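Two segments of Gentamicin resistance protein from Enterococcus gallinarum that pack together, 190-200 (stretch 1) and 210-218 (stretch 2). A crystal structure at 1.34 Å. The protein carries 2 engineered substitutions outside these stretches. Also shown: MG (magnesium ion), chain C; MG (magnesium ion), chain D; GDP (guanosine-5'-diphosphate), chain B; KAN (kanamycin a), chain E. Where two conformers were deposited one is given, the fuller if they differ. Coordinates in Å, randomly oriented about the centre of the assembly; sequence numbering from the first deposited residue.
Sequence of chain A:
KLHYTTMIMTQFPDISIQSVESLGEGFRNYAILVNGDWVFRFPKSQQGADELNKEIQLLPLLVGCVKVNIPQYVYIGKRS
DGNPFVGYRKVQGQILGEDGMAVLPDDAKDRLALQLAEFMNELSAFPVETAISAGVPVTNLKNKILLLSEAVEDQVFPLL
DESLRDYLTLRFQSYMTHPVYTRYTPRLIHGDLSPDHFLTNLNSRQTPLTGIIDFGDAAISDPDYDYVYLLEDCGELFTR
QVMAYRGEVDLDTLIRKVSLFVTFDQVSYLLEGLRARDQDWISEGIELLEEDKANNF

Stretch 1 190-200: HGDLSPDHFLT
Stretch 2 210-218: TGIIDFGDA

Strands 198-200 and 210-212 run antiparallel, their axes 168° apart and 4.7 Å at closest approach. Leu-199 faces Gly-211 as the hydrogen-bonded pair (CA-CA 4.7 Å), and Phe-198 faces Ile-212 as the non-hydrogen-bonded pair. Leu-199 N donates to Gly-211 O (2.8 Å, 167°). Leu-199 O accepts from Thr-210 N (2.8 Å, 163°) and Gly-211 N (3.1 Å, 149°), so one carbonyl serves two amides. Beyond the bridges, Ile-213 N donates to His-197 O (3.1 Å, 158°), which also meets Ile-212 CA at 3.4 Å. Phe-198 (chi1 m) and Ile-212 (m, m) share a face of the sheet, with CD1 of each 3.5 Å apart; from the other face, Leu-199 CD2 (m, m) reaches Ile-213 CG2 at 3.8 Å.

His-190, chi1 t and chi2 -79°, uses both ring nitrogens. ND1 accepts from Asp-192 N (3.1 Å, 152°), so the proton lies on NE2, which donates to Ile-213 O (3.0 Å, 163°). Asp-214 O is equally near NE2, but the angle is poor. Water 1 lies 2.8 Å from both Asp-214 O and His-190 O and accepts from Asp-217 N (2.8 Å). The edge of the His-190 ring meets the face of Phe-215, centroids 4.6 Å apart and planes at 58°.

His-197 (chi1 m, chi2 147°) donates from ND1 to Asp-192 O (2.9 Å), leaving NE2 to bind magnesium C at 2.2 Å. Asp-214, at phi/psi 58/77 with chi1 t, binds the same ion through OD2 (2.1 Å); its OD1 and OD2 both bind magnesium D (2.2 and 2.3 Å). Thus His-197 NE2 and Asp-214 OD2, 3.0 Å apart, are joined by metal, not by a hydrogen bond. Asp-192 OD2 and Asp-217 OD2 are like charges 3.5 Å apart; kanamycin O13 donates to the former (2.7 Å) and N4 to the latter (2.8 Å).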

# COMPACT_ATOMS: atom_id res chain seq x y z
N HIS A 190 6.82 2.80 -1.52
CA HIS A 190 6.19 1.77 -0.69
C HIS A 190 5.15 1.00 -1.50
O HIS A 190 5.09 -0.24 -1.42
CB HIS A 190 5.57 2.44 0.53
CG HIS A 190 4.82 1.50 1.43
ND1 HIS A 190 3.54 1.06 1.16
CD2 HIS A 190 5.16 0.96 2.63
CE1 HIS A 190 3.13 0.28 2.15
NE2 HIS A 190 4.09 0.20 3.05
N GLY A 191 4.35 1.71 -2.30
CA GLY A 191 3.44 1.08 -3.23
C GLY A 191 2.06 0.77 -2.70
O GLY A 191 1.17 0.47 -3.51
N ASP A 192 1.84 0.82 -1.40
CA ASP A 192 0.53 0.55 -0.83
C ASP A 192 0.38 1.37 0.45
O ASP A 192 0.08 0.85 1.53
CB ASP A 192 0.36 -0.95 -0.60
CG ASP A 192 -1.09 -1.38 -0.46
OD1 ASP A 192 -1.99 -0.70 -1.00
OD2 ASP A 192 -1.32 -2.43 0.17
N LEU A 193 0.61 2.68 0.34
CA LEU A 193 0.85 3.52 1.52
C LEU A 193 -0.47 4.10 2.04
O LEU A 193 -0.76 5.29 1.92
CB LEU A 193 1.88 4.59 1.20
CG LEU A 193 2.46 5.35 2.40
CD1 LEU A 193 3.24 4.41 3.31
CD2 LEU A 193 3.37 6.47 1.93
N SER A 194 -1.26 3.22 2.62
CA SER A 194 -2.58 3.53 3.15
C SER A 194 -2.56 3.47 4.67
O SER A 194 -1.71 2.79 5.26
CB SER A 194 -3.62 2.55 2.60
OG SER A 194 -3.14 1.21 2.62
N PRO A 195 -3.51 4.14 5.33
CA PRO A 195 -3.43 4.29 6.80
C PRO A 195 -3.72 3.01 7.57
O PRO A 195 -3.46 2.98 8.79
CB PRO A 195 -4.43 5.41 7.10
CG PRO A 195 -5.36 5.42 5.93
CD PRO A 195 -4.48 5.08 4.75
N ASP A 196 -4.21 1.95 6.92
CA ASP A 196 -4.26 0.63 7.54
C ASP A 196 -2.87 0.05 7.77
O ASP A 196 -2.75 -1.01 8.40
CB ASP A 196 -5.16 -0.33 6.74
CG ASP A 196 -4.59 -0.67 5.38
OD1 ASP A 196 -3.84 0.15 4.84
OD2 ASP A 196 -4.89 -1.76 4.85
N HIS A 197 -1.83 0.73 7.30
CA HIS A 197 -0.44 0.33 7.48
C HIS A 197 0.33 1.31 8.36
O HIS A 197 1.54 1.13 8.52
CB HIS A 197 0.26 0.22 6.13
CG HIS A 197 -0.30 -0.84 5.25
ND1 HIS A 197 -0.33 -0.73 3.88
CD2 HIS A 197 -0.82 -2.06 5.54
CE1 HIS A 197 -0.85 -1.82 3.36
NE2 HIS A 197 -1.16 -2.65 4.35
N PHE A 198 -0.32 2.33 8.92
CA PHE A 198 0.34 3.31 9.76
C PHE A 198 0.14 2.91 11.21
O PHE A 198 -1.00 2.83 11.69
CB PHE A 198 -0.23 4.73 9.59
CG PHE A 198 -0.18 5.28 8.19
CD1 PHE A 198 0.52 4.66 7.17
CD2 PHE A 198 -0.84 6.47 7.91
CE1 PHE A 198 0.53 5.19 5.88
CE2 PHE A 198 -0.85 7.01 6.62
CZ PHE A 198 -0.15 6.37 5.62
N LEU A 199 1.24 2.67 11.92
CA LEU A 199 1.18 2.40 13.35
C LEU A 199 1.51 3.68 14.10
O LEU A 199 2.47 4.38 13.76
CB LEU A 199 2.18 1.29 13.73
CG LEU A 199 1.79 -0.16 13.45
CD1 LEU A 199 0.62 -0.62 14.34
CD2 LEU A 199 1.56 -0.42 11.96
N THR A 200 0.71 3.99 15.12
CA THR A 200 0.83 5.26 15.82
C THR A 200 0.92 5.06 17.32
O THR A 200 0.45 4.07 17.88
CB THR A 200 -0.37 6.19 15.55
OG1 THR A 200 -1.57 5.59 16.07
CG2 THR A 200 -0.55 6.46 14.06
N THR A 210 4.81 5.79 14.55
CA THR A 210 5.85 4.93 15.06
C THR A 210 6.25 3.82 14.11
O THR A 210 7.37 3.31 14.23
CB THR A 210 5.46 4.31 16.42
OG1 THR A 210 4.24 3.58 16.29
CG2 THR A 210 5.30 5.39 17.48
N GLY A 211 5.40 3.44 13.16
CA GLY A 211 5.73 2.31 12.31
C GLY A 211 4.96 2.31 11.02
O GLY A 211 3.89 2.93 10.91
N ILE A 212 5.52 1.61 10.03
CA ILE A 212 4.89 1.37 8.74
C ILE A 212 5.07 -0.11 8.42
O ILE A 212 6.19 -0.64 8.54
CB ILE A 212 5.52 2.22 7.61
CG1 ILE A 212 5.37 3.71 7.90
CG2 ILE A 212 4.90 1.86 6.25
CD1 ILE A 212 3.99 4.27 7.61
N ILE A 213 3.98 -0.78 8.02
CA ILE A 213 4.04 -2.19 7.67
C ILE A 213 3.71 -2.42 6.19
O ILE A 213 3.41 -1.48 5.45
CB ILE A 213 3.12 -3.03 8.59
CG1 ILE A 213 1.67 -2.55 8.48
CG2 ILE A 213 3.64 -2.99 10.03
CD1 ILE A 213 0.67 -3.51 9.10
N ASP A 214 3.79 -3.69 5.76
CA ASP A 214 3.36 -4.18 4.45
C ASP A 214 4.04 -3.50 3.27
O ASP A 214 3.43 -2.68 2.58
CB ASP A 214 1.84 -4.13 4.28
CG ASP A 214 1.39 -4.91 3.05
OD1 ASP A 214 2.23 -5.59 2.40
OD2 ASP A 214 0.18 -4.84 2.73
N PHE A 215 5.28 -3.88 3.00
CA PHE A 215 6.05 -3.39 1.87
C PHE A 215 5.93 -4.29 0.64
O PHE A 215 6.78 -4.21 -0.25
CB PHE A 215 7.52 -3.19 2.26
CG PHE A 215 7.76 -2.00 3.17
CD1 PHE A 215 7.34 -2.01 4.50
CD2 PHE A 215 8.44 -0.89 2.70
CE1 PHE A 215 7.58 -0.92 5.34
CE2 PHE A 215 8.68 0.20 3.52
CZ PHE A 215 8.25 0.18 4.85
N GLY A 216 4.90 -5.13 0.58
CA GLY A 216 4.79 -6.09 -0.50
C GLY A 216 4.62 -5.49 -1.88
O GLY A 216 4.94 -6.15 -2.88
N ASP A 217 4.14 -4.25 -1.97
CA ASP A 217 4.00 -3.56 -3.25
C ASP A 217 5.19 -2.67 -3.57
O ASP A 217 5.11 -1.87 -4.50
CB ASP A 217 2.68 -2.77 -3.29
CG ASP A 217 1.48 -3.67 -3.43
OD1 ASP A 217 1.42 -4.46 -4.40
OD2 ASP A 217 0.59 -3.60 -2.57
N ALA A 218 6.29 -2.79 -2.83
CA ALA A 218 7.44 -1.94 -3.09
C ALA A 218 7.89 -2.09 -4.54
O ALA A 218 7.94 -3.19 -5.09
CB ALA A 218 8.59 -2.27 -2.14
MG MG C . -1.66 -4.70 3.76
MG MG D . 0.65 -6.27 1.03
PB GDP B . -1.39 -7.80 2.97
O1B GDP B . -0.09 -7.73 2.21
O2B GDP B . -2.15 -6.49 2.92
O3B GDP B . -2.22 -9.00 2.58
O3A GDP B . -0.96 -8.07 4.50
PA GDP B . -0.33 -7.05 5.59
O1A GDP B . 1.17 -7.14 5.60
O2A GDP B . -0.87 -5.65 5.36
O5' GDP B . -0.87 -7.71 6.97
C5' GDP B . -2.26 -7.92 7.13
C4' GDP B . -2.74 -7.13 8.34
O4' GDP B . -2.15 -7.69 9.51
C3' GDP B . -2.31 -5.67 8.36
O3' GDP B . -3.15 -4.84 7.55
C2' GDP B . -2.49 -5.37 9.83
O2' GDP B . -3.87 -5.22 10.15
C1' GDP B . -2.01 -6.66 10.48
N9 GDP B . -0.58 -6.56 10.82
C8 GDP B . 0.48 -7.05 10.14
N7 GDP B . 1.62 -6.74 10.80
C5 GDP B . 1.29 -6.06 11.91
C6 GDP B . 1.99 -5.43 13.04
O6 GDP B . 3.23 -5.48 13.12
N1 GDP B . 1.23 -4.82 13.96
C2 GDP B . -0.12 -4.75 13.90
N2 GDP B . -0.79 -4.13 14.89
N3 GDP B . -0.83 -5.30 12.90
C4 GDP B . -0.17 -5.95 11.92
C1 KAN E . -10.45 -0.01 -1.72
C2 KAN E . -11.32 0.90 -2.58
C3 KAN E . -12.01 1.92 -1.70
C4 KAN E . -12.85 1.16 -0.69
C5 KAN E . -11.98 0.21 0.14
C6 KAN E . -12.82 -0.63 1.10
C7 KAN E . -5.43 0.03 -0.03
C8 KAN E . -6.15 -1.14 -0.69
C9 KAN E . -7.41 -0.65 -1.41
C10 KAN E . -8.34 0.11 -0.47
C11 KAN E . -7.59 1.24 0.24
C12 KAN E . -6.35 0.72 0.97
C13 KAN E . -5.43 -3.06 -1.99
C14 KAN E . -4.11 -3.79 -2.19
C15 KAN E . -3.32 -3.08 -3.29
C16 KAN E . -4.16 -3.01 -4.56
C17 KAN E . -5.50 -2.37 -4.26
C18 KAN E . -6.38 -2.43 -5.50
N1 KAN E . -11.93 -1.53 1.81
N2 KAN E . -8.45 1.94 1.19
N3 KAN E . -4.22 -0.45 0.63
N4 KAN E . -2.05 -3.73 -3.57
O5 KAN E . -11.18 -0.66 -0.67
O6 KAN E . -10.49 1.57 -3.54
O7 KAN E . -12.86 2.78 -2.48
O8 KAN E . -13.50 2.09 0.18
O9 KAN E . -9.38 0.78 -1.19
O10 KAN E . -8.12 -1.78 -1.93
O11 KAN E . -5.20 -1.71 -1.61
O12 KAN E . -6.15 -3.08 -3.22
O13 KAN E . -3.42 -3.81 -0.93
O14 KAN E . -3.51 -2.23 -5.58
O15 KAN E . -7.64 -1.82 -5.21
O HOH W 1 3.58 -2.20 -0.14
O HOH W 2 -3.46 -4.40 4.71
O HOH W 3 1.10 -4.45 -0.02
O HOH W 4 -2.53 -3.88 2.02
O HOH W 5 1.99 -7.62 0.01
O HOH W 6 -0.90 -6.49 -0.29